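Local structure of DisA protein (Sorangium cellulosum, 6CCA) at residues Val155-Ala160 against Val341-Leu346. The protein probably transfers methyl groups to carbon, as the gem-dimethylating methyltransferase of the disorazol polyketide assembly line. Sequence-based numbering, arbitrary orientation.
Sequences VRLLWA and VHFLTL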
loop_
_atom_site.group_PDB
_atom_site.type_symbol
_atom_site.label_atom_id
_atom_site.label_comp_id
_atom_site.label_asym_id
_atom_site.label_seq_id
_atom_site.Cartn_x
_atom_site.Cartn_y
_atom_site.Cartn_z
ATOM N N VAL A 155 11.170 8.685 7.972
ATOM C CA VAL A 155 12.313 8.632 8.898
ATOM C C VAL A 155 11.776 8.565 10.338
ATOM O O VAL A 155 12.173 7.723 11.157
ATOM C CB VAL A 155 13.250 9.828 8.713
ATOM C CG1 VAL A 155 14.301 9.890 9.800
ATOM C CG2 VAL A 155 13.928 9.735 7.349
ATOM N N ARG A 156 10.837 9.462 10.627
ATOM C CA ARG A 156 10.192 9.510 11.931
ATOM C C ARG A 156 9.607 8.153 12.311
ATOM O O ARG A 156 9.879 7.635 13.395
ATOM C CB ARG A 156 9.097 10.578 11.948
ATOM C CG ARG A 156 9.604 11.984 12.223
ATOM C CD ARG A 156 8.460 12.930 12.549
ATOM N NE ARG A 156 7.767 12.547 13.778
ATOM C CZ ARG A 156 6.520 12.092 13.821
ATOM N NH1 ARG A 156 5.821 11.960 12.701
ATOM N NH2 ARG A 156 5.970 11.769 14.983
ATOM N N LEU A 157 8.803 7.579 11.421
ATOM C CA LEU A 157 8.190 6.290 11.691
ATOM C C LEU A 157 9.266 5.186 11.929
ATOM O O LEU A 157 9.121 4.353 12.800
ATOM C CB LEU A 157 7.296 5.888 10.520
ATOM C CG LEU A 157 6.690 4.487 10.710
ATOM C CD1 LEU A 157 5.930 4.429 12.022
ATOM C CD2 LEU A 157 5.748 4.084 9.564
ATOM N N LEU A 158 10.281 5.111 11.046
ATOM C CA LEU A 158 11.330 4.101 11.232
ATOM C C LEU A 158 12.023 4.279 12.562
ATOM O O LEU A 158 12.359 3.308 13.221
ATOM C CB LEU A 158 12.365 4.196 10.143
ATOM C CG LEU A 158 11.932 3.707 8.784
ATOM C CD1 LEU A 158 13.103 3.800 7.869
ATOM C CD2 LEU A 158 11.541 2.216 8.860
ATOM N N TRP A 159 12.306 5.519 12.943
ATOM C CA TRP A 159 12.961 5.793 14.240
ATOM C C TRP A 159 12.102 5.394 15.425
ATOM O O TRP A 159 12.590 4.753 16.348
ATOM C CB TRP A 159 13.423 7.258 14.351
ATOM C CG TRP A 159 14.436 7.448 15.442
ATOM C CD1 TRP A 159 14.218 8.008 16.672
ATOM C CD2 TRP A 159 15.769 6.931 15.461
ATOM N NE1 TRP A 159 15.377 7.921 17.419
ATOM C CE2 TRP A 159 16.324 7.242 16.712
ATOM C CE3 TRP A 159 16.545 6.272 14.525
ATOM C CZ2 TRP A 159 17.648 6.964 17.032
ATOM C CZ3 TRP A 159 17.837 5.939 14.851
ATOM C CH2 TRP A 159 18.392 6.307 16.094
ATOM N N ALA A 160 10.782 5.599 15.342
ATOM C CA ALA A 160 9.882 5.143 16.404
ATOM C C ALA A 160 9.892 3.606 16.505
ATOM O O ALA A 160 9.878 3.035 17.596
ATOM C CB ALA A 160 8.456 5.687 16.185
ATOM N N VAL A 341 10.381 -1.939 -0.922
ATOM C CA VAL A 341 11.373 -1.079 -0.218
ATOM C C VAL A 341 11.582 -1.471 1.262
ATOM O O VAL A 341 10.652 -1.930 1.970
ATOM C CB VAL A 341 11.003 0.424 -0.378
ATOM C CG1 VAL A 341 11.026 0.781 -1.856
ATOM C CG2 VAL A 341 9.637 0.751 0.215
ATOM N N HIS A 342 12.834 -1.255 1.748
ATOM C CA HIS A 342 13.200 -1.668 3.097
ATOM C C HIS A 342 12.373 -0.910 4.137
ATOM O O HIS A 342 12.007 -1.445 5.191
ATOM C CB HIS A 342 14.674 -1.403 3.332
ATOM C CG HIS A 342 15.573 -2.130 2.390
ATOM N ND1 HIS A 342 15.270 -3.370 1.847
ATOM C CD2 HIS A 342 16.808 -1.809 1.923
ATOM C CE1 HIS A 342 16.243 -3.743 1.042
ATOM N NE2 HIS A 342 17.190 -2.821 1.084
ATOM N N PHE A 343 12.011 0.311 3.804
ATOM C CA PHE A 343 11.154 1.095 4.670
ATOM C C PHE A 343 9.906 0.370 5.002
ATOM O O PHE A 343 9.414 0.376 6.128
ATOM C CB PHE A 343 10.780 2.448 4.009
ATOM C CG PHE A 343 9.592 3.098 4.694
ATOM C CD1 PHE A 343 9.757 3.706 5.943
ATOM C CD2 PHE A 343 8.326 3.001 4.170
ATOM C CE1 PHE A 343 8.670 4.267 6.660
ATOM C CE2 PHE A 343 7.216 3.507 4.860
ATOM C CZ PHE A 343 7.389 4.170 6.109
ATOM N N LEU A 344 9.275 -0.227 3.994
ATOM C CA LEU A 344 8.070 -1.001 4.225
ATOM C C LEU A 344 8.309 -2.296 4.973
ATOM O O LEU A 344 7.535 -2.683 5.892
ATOM C CB LEU A 344 7.377 -1.321 2.873
ATOM C CG LEU A 344 6.801 -0.069 2.190
ATOM C CD1 LEU A 344 6.240 -0.518 0.824
ATOM C CD2 LEU A 344 5.695 0.584 3.008
ATOM N N THR A 345 9.332 -3.044 4.559
ATOM C CA THR A 345 9.619 -4.285 5.263
ATOM C C THR A 345 9.757 -4.055 6.776
ATOM O O THR A 345 9.219 -4.801 7.580
ATOM C CB THR A 345 10.878 -4.996 4.719
ATOM O OG1 THR A 345 10.668 -5.349 3.325
ATOM C CG2 THR A 345 11.174 -6.265 5.574
ATOM N N LEU A 346 10.463 -3.007 7.149
ATOM C CA LEU A 346 10.728 -2.729 8.579
ATOM C C LEU A 346 9.491 -2.273 9.363
ATOM O O LEU A 346 9.404 -2.583 10.537
ATOM C CB LEU A 346 11.806 -1.678 8.746
ATOM C CG LEU A 346 13.187 -2.071 8.336
ATOM C CD1 LEU A 346 14.141 -0.886 8.447
ATOM C CD2 LEU A 346 13.591 -3.223 9.216
#
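Leu157 and Leu158, on helix 152-163, both touch the Phe343 ring; Leu158 also touches Leu346. This is a buried apolar helix-helix contact. The mostly parallel central sheet, with antiparallel strand 402-409 beside 330-337, is consistent with the Rossmann-like class I methyltransferase fold. The contact joins helix 152-163 to the short helix 342-346, which comes just after strand 330-337 of that sheet. The two axes approach to 10.5 Å and run at 38° to each other, in the same general direction. At this spacing the side chains, not the backbones, bridge the gap.

Leu158 takes the central place. Its CG lies 3.6 Å from Phe343 CD1, at the ring edge and near the ring plane. The methyl CD1 of Leu158 meets the same edge, 3.9 Å from Phe343 CD1. The other methyl, CD2, touches both Phe343 CD1 (3.7 Å) and Leu346 CB (3.9 Å). Leu158 CD2 thus meets two residues of the short helix. The Leu158 and Leu346 side chains cross at about a right angle. Leu157 touches the far end of the ring, with its CD2 3.8 Å from Phe343 CZ. The ring reaches both leucines because Phe343 CG is anti to its backbone N (chi1 164°), which swings it across to the other helix.

Further residues hold these groups. Tyr154 packs edge-to-face with Phe343, Leu158 also touches Ser65 of helix 55-75, and Leu346 rests on Leu108 of helix 102-114. Polar bonds fix the short helix at both ends: His342 N binds Glu62 OE2, and Leu346 O accepts from Tyr165 OH. Val341 is the N-cap residue, and its carbonyl O takes the first-turn bond from Thr345 N at 3.1 Å.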